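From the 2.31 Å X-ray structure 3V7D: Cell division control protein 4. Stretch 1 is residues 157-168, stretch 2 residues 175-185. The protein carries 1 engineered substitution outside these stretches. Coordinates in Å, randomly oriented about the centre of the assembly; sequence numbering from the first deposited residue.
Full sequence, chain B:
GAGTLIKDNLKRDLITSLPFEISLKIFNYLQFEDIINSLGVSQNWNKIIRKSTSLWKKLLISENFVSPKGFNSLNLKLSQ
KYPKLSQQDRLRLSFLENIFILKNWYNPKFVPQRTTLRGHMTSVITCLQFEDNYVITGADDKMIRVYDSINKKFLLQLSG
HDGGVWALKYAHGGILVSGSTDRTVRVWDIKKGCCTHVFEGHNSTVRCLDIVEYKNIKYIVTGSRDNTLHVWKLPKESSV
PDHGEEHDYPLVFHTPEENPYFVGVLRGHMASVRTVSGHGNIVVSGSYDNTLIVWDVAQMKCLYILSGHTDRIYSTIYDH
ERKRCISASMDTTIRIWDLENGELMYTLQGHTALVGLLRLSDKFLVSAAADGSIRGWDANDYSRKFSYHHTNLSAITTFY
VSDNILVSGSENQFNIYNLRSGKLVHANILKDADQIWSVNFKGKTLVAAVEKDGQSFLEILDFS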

ATOM      1  N   GLN B 157       9.546 -28.204  11.812  1.00 44.54           N
ATOM      2  CA  GLN B 157      10.903 -27.693  11.720  1.00 47.44           C
ATOM      3  C   GLN B 157      11.606 -28.324  10.527  1.00 49.52           C
ATOM      4  O   GLN B 157      11.582 -29.541  10.353  1.00 48.58           O
ATOM      5  CB  GLN B 157      11.669 -27.991  13.010  1.00 51.48           C
ATOM      6  CG  GLN B 157      13.134 -27.586  12.985  1.00 50.03           C
ATOM      7  CD  GLN B 157      13.708 -27.429  14.379  1.00 50.23           C
ATOM      8  OE1 GLN B 157      13.672 -26.345  14.957  1.00 49.59           O
ATOM      9  NE2 GLN B 157      14.233 -28.514  14.929  1.00 52.34           N
ATOM     10  N   LEU B 158      12.212 -27.485   9.695  1.00 49.17           N
ATOM     11  CA  LEU B 158      12.969 -27.962   8.545  1.00 54.04           C
ATOM     12  C   LEU B 158      14.458 -28.020   8.872  1.00 53.56           C
ATOM     13  O   LEU B 158      15.101 -26.986   9.059  1.00 51.11           O
ATOM     14  CB  LEU B 158      12.722 -27.064   7.330  1.00 51.30           C
ATOM     15  CG  LEU B 158      11.303 -27.111   6.759  1.00 49.81           C
ATOM     16  CD1 LEU B 158      11.095 -26.021   5.724  1.00 45.07           C
ATOM     17  CD2 LEU B 158      11.025 -28.479   6.159  1.00 57.69           C
ATOM     18  N   SER B 159      14.994 -29.237   8.959  1.00 51.08           N
ATOM     19  CA  SER B 159      16.410 -29.445   9.251  1.00 50.94           C
ATOM     20  C   SER B 159      17.133 -30.000   8.033  1.00 49.77           C
ATOM     21  O   SER B 159      16.520 -30.639   7.177  1.00 51.67           O
ATOM     22  CB  SER B 159      16.579 -30.414  10.421  1.00 51.70           C
ATOM     23  OG  SER B 159      16.108 -31.700  10.070  1.00 52.79           O
ATOM     24  N   GLY B 160      18.437 -29.763   7.962  1.00 50.32           N
ATOM     25  CA  GLY B 160      19.232 -30.236   6.842  1.00 55.34           C
ATOM     26  C   GLY B 160      20.494 -29.420   6.639  1.00 58.87           C
ATOM     27  O   GLY B 160      21.530 -29.955   6.249  1.00 61.27           O
ATOM     28  N   HIS B 161      20.406 -28.118   6.896  1.00 50.89           N
ATOM     29  CA  HIS B 161      21.577 -27.256   6.830  1.00 53.49           C
ATOM     30  C   HIS B 161      22.627 -27.691   7.849  1.00 59.37           C
ATOM     31  O   HIS B 161      22.299 -28.029   8.985  1.00 60.96           O
ATOM     32  CB  HIS B 161      21.195 -25.792   7.063  1.00 53.03           C
ATOM     33  CG  HIS B 161      20.785 -25.064   5.820  1.00 56.03           C
ATOM     34  ND1 HIS B 161      21.615 -24.928   4.729  1.00 60.47           N
ATOM     35  CD2 HIS B 161      19.639 -24.417   5.502  1.00 51.44           C
ATOM     36  CE1 HIS B 161      20.995 -24.237   3.788  1.00 56.59           C
ATOM     37  NE2 HIS B 161      19.794 -23.914   4.233  1.00 53.05           N
ATOM     38  N   ASP B 162      23.889 -27.682   7.430  1.00 60.39           N
ATOM     39  CA  ASP B 162      24.996 -28.031   8.312  1.00 61.61           C
ATOM     40  C   ASP B 162      25.587 -26.784   8.962  1.00 60.04           C
ATOM     41  O   ASP B 162      26.507 -26.871   9.774  1.00 60.94           O
ATOM     42  CB  ASP B 162      26.071 -28.794   7.539  1.00 68.87           C
ATOM     43  CG  ASP B 162      25.559 -30.106   6.975  1.00 73.23           C
ATOM     44  OD1 ASP B 162      24.909 -30.866   7.726  1.00 72.26           O
ATOM     45  OD2 ASP B 162      25.796 -30.371   5.778  1.00 76.11           O
ATOM     46  N   GLY B 163      25.053 -25.624   8.592  1.00 58.16           N
ATOM     47  CA  GLY B 163      25.457 -24.360   9.181  1.00 52.82           C
ATOM     48  C   GLY B 163      24.244 -23.497   9.484  1.00 57.80           C
ATOM     49  O   GLY B 163      23.116 -23.859   9.144  1.00 60.13           O
ATOM     50  N   GLY B 164      24.472 -22.357  10.126  1.00 55.30           N
ATOM     51  CA  GLY B 164      23.391 -21.451  10.470  1.00 51.58           C
ATOM     52  C   GLY B 164      22.675 -20.913   9.246  1.00 48.85           C
ATOM     53  O   GLY B 164      23.277 -20.745   8.188  1.00 47.45           O
ATOM     54  N   VAL B 165      21.380 -20.654   9.391  1.00 49.65           N
ATOM     55  CA  VAL B 165      20.572 -20.118   8.304  1.00 48.24           C
ATOM     56  C   VAL B 165      20.542 -18.602   8.402  1.00 47.87           C
ATOM     57  O   VAL B 165      20.148 -18.053   9.428  1.00 48.96           O
ATOM     58  CB  VAL B 165      19.126 -20.642   8.382  1.00 45.35           C
ATOM     59  CG1 VAL B 165      18.307 -20.123   7.213  1.00 38.96           C
ATOM     60  CG2 VAL B 165      19.113 -22.169   8.428  1.00 42.62           C
ATOM     61  N   TRP B 166      20.950 -17.921   7.339  1.00 48.93           N
ATOM     62  CA  TRP B 166      21.051 -16.466   7.385  1.00 48.29           C
ATOM     63  C   TRP B 166      20.256 -15.749   6.298  1.00 45.95           C
ATOM     64  O   TRP B 166      20.231 -14.519   6.250  1.00 46.82           O
ATOM     65  CB  TRP B 166      22.519 -16.032   7.369  1.00 53.32           C
ATOM     66  CG  TRP B 166      23.182 -16.236   8.688  1.00 59.50           C
ATOM     67  CD1 TRP B 166      23.751 -17.385   9.150  1.00 61.57           C
ATOM     68  CD2 TRP B 166      23.328 -15.266   9.733  1.00 64.94           C
ATOM     69  NE1 TRP B 166      24.253 -17.190  10.413  1.00 62.79           N
ATOM     70  CE2 TRP B 166      24.007 -15.898  10.794  1.00 65.64           C
ATOM     71  CE3 TRP B 166      22.957 -13.925   9.869  1.00 63.27           C
ATOM     72  CZ2 TRP B 166      24.320 -15.234  11.980  1.00 66.58           C
ATOM     73  CZ3 TRP B 166      23.270 -13.266  11.045  1.00 64.14           C
ATOM     74  CH2 TRP B 166      23.944 -13.922  12.086  1.00 65.33           C
ATOM     75  N   ALA B 167      19.597 -16.513   5.436  1.00 46.44           N
ATOM     76  CA  ALA B 167      18.754 -15.923   4.401  1.00 45.35           C
ATOM     77  C   ALA B 167      17.593 -16.845   4.043  1.00 45.83           C
ATOM     78  O   ALA B 167      17.771 -18.055   3.891  1.00 43.17           O
ATOM     79  CB  ALA B 167      19.579 -15.591   3.167  1.00 49.86           C
ATOM     80  N   LEU B 168      16.405 -16.258   3.925  1.00 43.73           N
ATOM     81  CA  LEU B 168      15.187 -17.001   3.612  1.00 45.51           C
ATOM     82  C   LEU B 168      14.346 -16.239   2.604  1.00 43.76           C
ATOM     83  O   LEU B 168      14.225 -15.020   2.690  1.00 44.46           O
ATOM     84  CB  LEU B 168      14.341 -17.193   4.870  1.00 48.71           C
ATOM     85  CG  LEU B 168      14.624 -18.347   5.823  1.00 57.31           C
ATOM     86  CD1 LEU B 168      13.598 -18.318   6.944  1.00 59.22           C
ATOM     87  CD2 LEU B 168      14.586 -19.672   5.083  1.00 58.54           C
TER
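Stretch 2 (175-185) ILVSGSTDRTV

Stretch 2 runs as a β-strand from I175 to S180, then folds through a type I turn spanning S180 to R183. It lies beside the second strand of stretch 1, residues 165-168, in antiparallel fashion: the N-to-C directions make an angle of 147°, and the strand axes approach to 4.7 Å. Together the two stretches bury 632 Å², counting both sides. L158, in the earlier strand, touches L176 near the beginning of the partner strand; the loop 161-164 packs against S178 and S180 and against the turn that follows.

L158, with its CA-to-CB bond directed toward stretch 2, places CD1 4.0 Å from CD2 of L176, an apolar contact between buried side chains. Its neighbours Q157 and S159 are out of reach, and G160, with phi/psi of 156/-35, adopts a backbone conformation that favours glycine.

H161 is the main side-chain link. Its CA-to-CB bond points sideways, but the m rotamer carries the imidazole in among the residues of stretch 2. Both ring nitrogens are engaged there: H161 ND1 donates to D182 OD2 at 2.9 Å, and H161 NE2 shares a short hydrogen bond of 2.6 Å with S178 OG. These partners lie at the ring edge, leaving one face to the CB of S180, which stands 3.5 Å from the ring centroid in a CH-pi contact. The same D182 OD2 accepts a hydrogen bond from D162 N at 2.9 Å and a weak one from G163 N at 3.5 Å, so a single carboxylate oxygen gathers the imidazole and two successive backbone amides. The other oxygen, D182 OD1, turns back to its own stretch, where it accepts from T184 N at 2.8 Å and from T184 OG1 at 2.4 Å.

At G163 the backbones are close, with its CA 4.6 Å from the CA of D182. A CB here would point toward stretch 2 and fall 2.4 Å from T181 OG1 and 2.8 Å from D182 N, a space that glycine leaves free. G164 O then receives two hydrogen bonds, from T181 N at 3.0 Å and from S180 OG at 2.7 Å, tying the start of the turn to the loop just before the strand.

V165 pairs with S180 across a non-hydrogen-bonded position, their CA atoms 4.4 Å apart. A β-bulge follows, shifting the register by one residue: W166 N donates to G179 O at 3.0 Å, and A167 N donates weakly to the same G179 O at 3.3 Å. Beside the bulge, W166 CD1 lies 3.6 Å from T181 CG2. Regular pairing resumes at A167, whose O accepts from G179 N at 2.9 Å.

L168 faces S178 in the next non-hydrogen-bonded pair, with 4.6 Å between CA atoms, and its side chain lies on the same sheet face as those of V165, S178 and S180. Its CD2 reaches CD1 of L176 at 3.7 Å, so L176 meets both leucines of stretch 1.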

ATOM      1  N   ILE B 175       6.720 -23.429  -1.121  1.00 51.08           N
ATOM      2  CA  ILE B 175       8.109 -23.626  -1.521  1.00 53.57           C
ATOM      3  C   ILE B 175       8.949 -22.468  -0.996  1.00 53.29           C
ATOM      4  O   ILE B 175       8.543 -21.311  -1.095  1.00 50.62           O
ATOM      5  CB  ILE B 175       8.249 -23.686  -3.058  1.00 55.67           C
ATOM      6  CG1 ILE B 175       7.370 -24.795  -3.641  1.00 58.31           C
ATOM      7  CG2 ILE B 175       9.703 -23.883  -3.463  1.00 58.01           C
ATOM      8  CD1 ILE B 175       7.825 -26.194  -3.277  1.00 64.38           C
ATOM      9  N   LEU B 176      10.115 -22.772  -0.433  1.00 53.47           N
ATOM     10  CA  LEU B 176      10.998 -21.719   0.057  1.00 52.62           C
ATOM     11  C   LEU B 176      12.474 -22.011  -0.209  1.00 47.87           C
ATOM     12  O   LEU B 176      12.876 -23.164  -0.352  1.00 47.28           O
ATOM     13  CB  LEU B 176      10.756 -21.454   1.546  1.00 55.98           C
ATOM     14  CG  LEU B 176      11.200 -22.516   2.553  1.00 58.30           C
ATOM     15  CD1 LEU B 176      12.444 -22.059   3.285  1.00 60.16           C
ATOM     16  CD2 LEU B 176      10.087 -22.821   3.543  1.00 60.41           C
ATOM     17  N   VAL B 177      13.273 -20.950  -0.269  1.00 47.14           N
ATOM     18  CA  VAL B 177      14.703 -21.066  -0.524  1.00 49.69           C
ATOM     19  C   VAL B 177      15.498 -20.510   0.653  1.00 49.34           C
ATOM     20  O   VAL B 177      15.135 -19.476   1.218  1.00 48.71           O
ATOM     21  CB  VAL B 177      15.097 -20.305  -1.806  1.00 49.84           C
ATOM     22  CG1 VAL B 177      16.562 -20.538  -2.143  1.00 48.52           C
ATOM     23  CG2 VAL B 177      14.209 -20.730  -2.965  1.00 51.73           C
ATOM     24  N   SER B 178      16.580 -21.194   1.021  1.00 48.13           N
ATOM     25  CA  SER B 178      17.415 -20.764   2.143  1.00 46.07           C
ATOM     26  C   SER B 178      18.897 -20.641   1.780  1.00 44.78           C
ATOM     27  O   SER B 178      19.380 -21.309   0.874  1.00 44.50           O
ATOM     28  CB  SER B 178      17.259 -21.728   3.321  1.00 48.64           C
ATOM     29  OG  SER B 178      17.683 -23.037   2.968  1.00 52.75           O
ATOM     30  N   GLY B 179      19.608 -19.784   2.505  1.00 46.85           N
ATOM     31  CA  GLY B 179      21.046 -19.644   2.364  1.00 50.85           C
ATOM     32  C   GLY B 179      21.695 -19.791   3.726  1.00 51.75           C
ATOM     33  O   GLY B 179      21.119 -19.388   4.737  1.00 48.56           O
ATOM     34  N   SER B 180      22.893 -20.364   3.763  1.00 50.71           N
ATOM     35  CA  SER B 180      23.509 -20.729   5.035  1.00 51.16           C
ATOM     36  C   SER B 180      25.017 -20.508   5.080  1.00 54.44           C
ATOM     37  O   SER B 180      25.646 -20.203   4.066  1.00 52.57           O
ATOM     38  CB  SER B 180      23.196 -22.191   5.365  1.00 53.45           C
ATOM     39  OG  SER B 180      23.970 -22.650   6.458  1.00 54.56           O
ATOM     40  N   THR B 181      25.591 -20.673   6.267  1.00 57.23           N
ATOM     41  CA  THR B 181      27.035 -20.581   6.435  1.00 60.27           C
ATOM     42  C   THR B 181      27.716 -21.863   5.966  1.00 63.33           C
ATOM     43  O   THR B 181      28.944 -21.940   5.926  1.00 65.53           O
ATOM     44  CB  THR B 181      27.429 -20.302   7.896  1.00 59.48           C
ATOM     45  OG1 THR B 181      26.907 -21.333   8.743  1.00 60.06           O
ATOM     46  CG2 THR B 181      26.885 -18.958   8.343  1.00 56.20           C
ATOM     47  N   ASP B 182      26.919 -22.866   5.605  1.00 59.10           N
ATOM     48  CA  ASP B 182      27.466 -24.091   5.028  1.00 64.85           C
ATOM     49  C   ASP B 182      27.714 -23.942   3.528  1.00 65.43           C
ATOM     50  O   ASP B 182      28.055 -24.912   2.849  1.00 62.53           O
ATOM     51  CB  ASP B 182      26.571 -25.304   5.323  1.00 65.95           C
ATOM     52  CG  ASP B 182      25.172 -25.175   4.738  1.00 64.36           C
ATOM     53  OD1 ASP B 182      24.973 -24.396   3.779  1.00 66.11           O
ATOM     54  OD2 ASP B 182      24.264 -25.873   5.238  1.00 59.21           O
ATOM     55  N   ARG B 183      27.513 -22.721   3.032  1.00 62.06           N
ATOM     56  CA  ARG B 183      27.764 -22.346   1.638  1.00 60.05           C
ATOM     57  C   ARG B 183      26.758 -22.935   0.645  1.00 56.39           C
ATOM     58  O   ARG B 183      26.909 -22.780  -0.569  1.00 55.22           O
ATOM     59  CB  ARG B 183      29.200 -22.688   1.225  1.00 66.23           C
ATOM     60  CG  ARG B 183      30.249 -22.183   2.201  1.00 73.46           C
ATOM     61  CD  ARG B 183      31.620 -22.769   1.907  1.00 82.09           C
ATOM     62  NE  ARG B 183      32.586 -22.402   2.938  1.00 88.16           N
ATOM     63  CZ  ARG B 183      33.837 -22.849   2.983  1.00 96.53           C
ATOM     64  NH1 ARG B 183      34.280 -23.686   2.054  1.00 97.92           N
ATOM     65  NH2 ARG B 183      34.645 -22.459   3.961  1.00 98.75           N
ATOM     66  N   THR B 184      25.722 -23.588   1.159  1.00 54.50           N
ATOM     67  CA  THR B 184      24.719 -24.193   0.291  1.00 55.55           C
ATOM     68  C   THR B 184      23.474 -23.324   0.115  1.00 57.40           C
ATOM     69  O   THR B 184      23.153 -22.485   0.958  1.00 52.80           O
ATOM     70  CB  THR B 184      24.280 -25.571   0.811  1.00 55.91           C
ATOM     71  OG1 THR B 184      23.581 -25.414   2.053  1.00 52.77           O
ATOM     72  CG2 THR B 184      25.490 -26.475   1.013  1.00 52.93           C
ATOM     73  N   VAL B 185      22.786 -23.535  -0.999  1.00 58.24           N
ATOM     74  CA  VAL B 185      21.478 -22.949  -1.228  1.00 54.58           C
ATOM     75  C   VAL B 185      20.484 -24.101  -1.251  1.00 58.67           C
ATOM     76  O   VAL B 185      20.653 -25.056  -2.010  1.00 57.78           O
ATOM     77  CB  VAL B 185      21.424 -22.204  -2.570  1.00 54.29           C
ATOM     78  CG1 VAL B 185      20.045 -21.614  -2.793  1.00 52.57           C
ATOM     79  CG2 VAL B 185      22.493 -21.119  -2.623  1.00 53.91           C
TER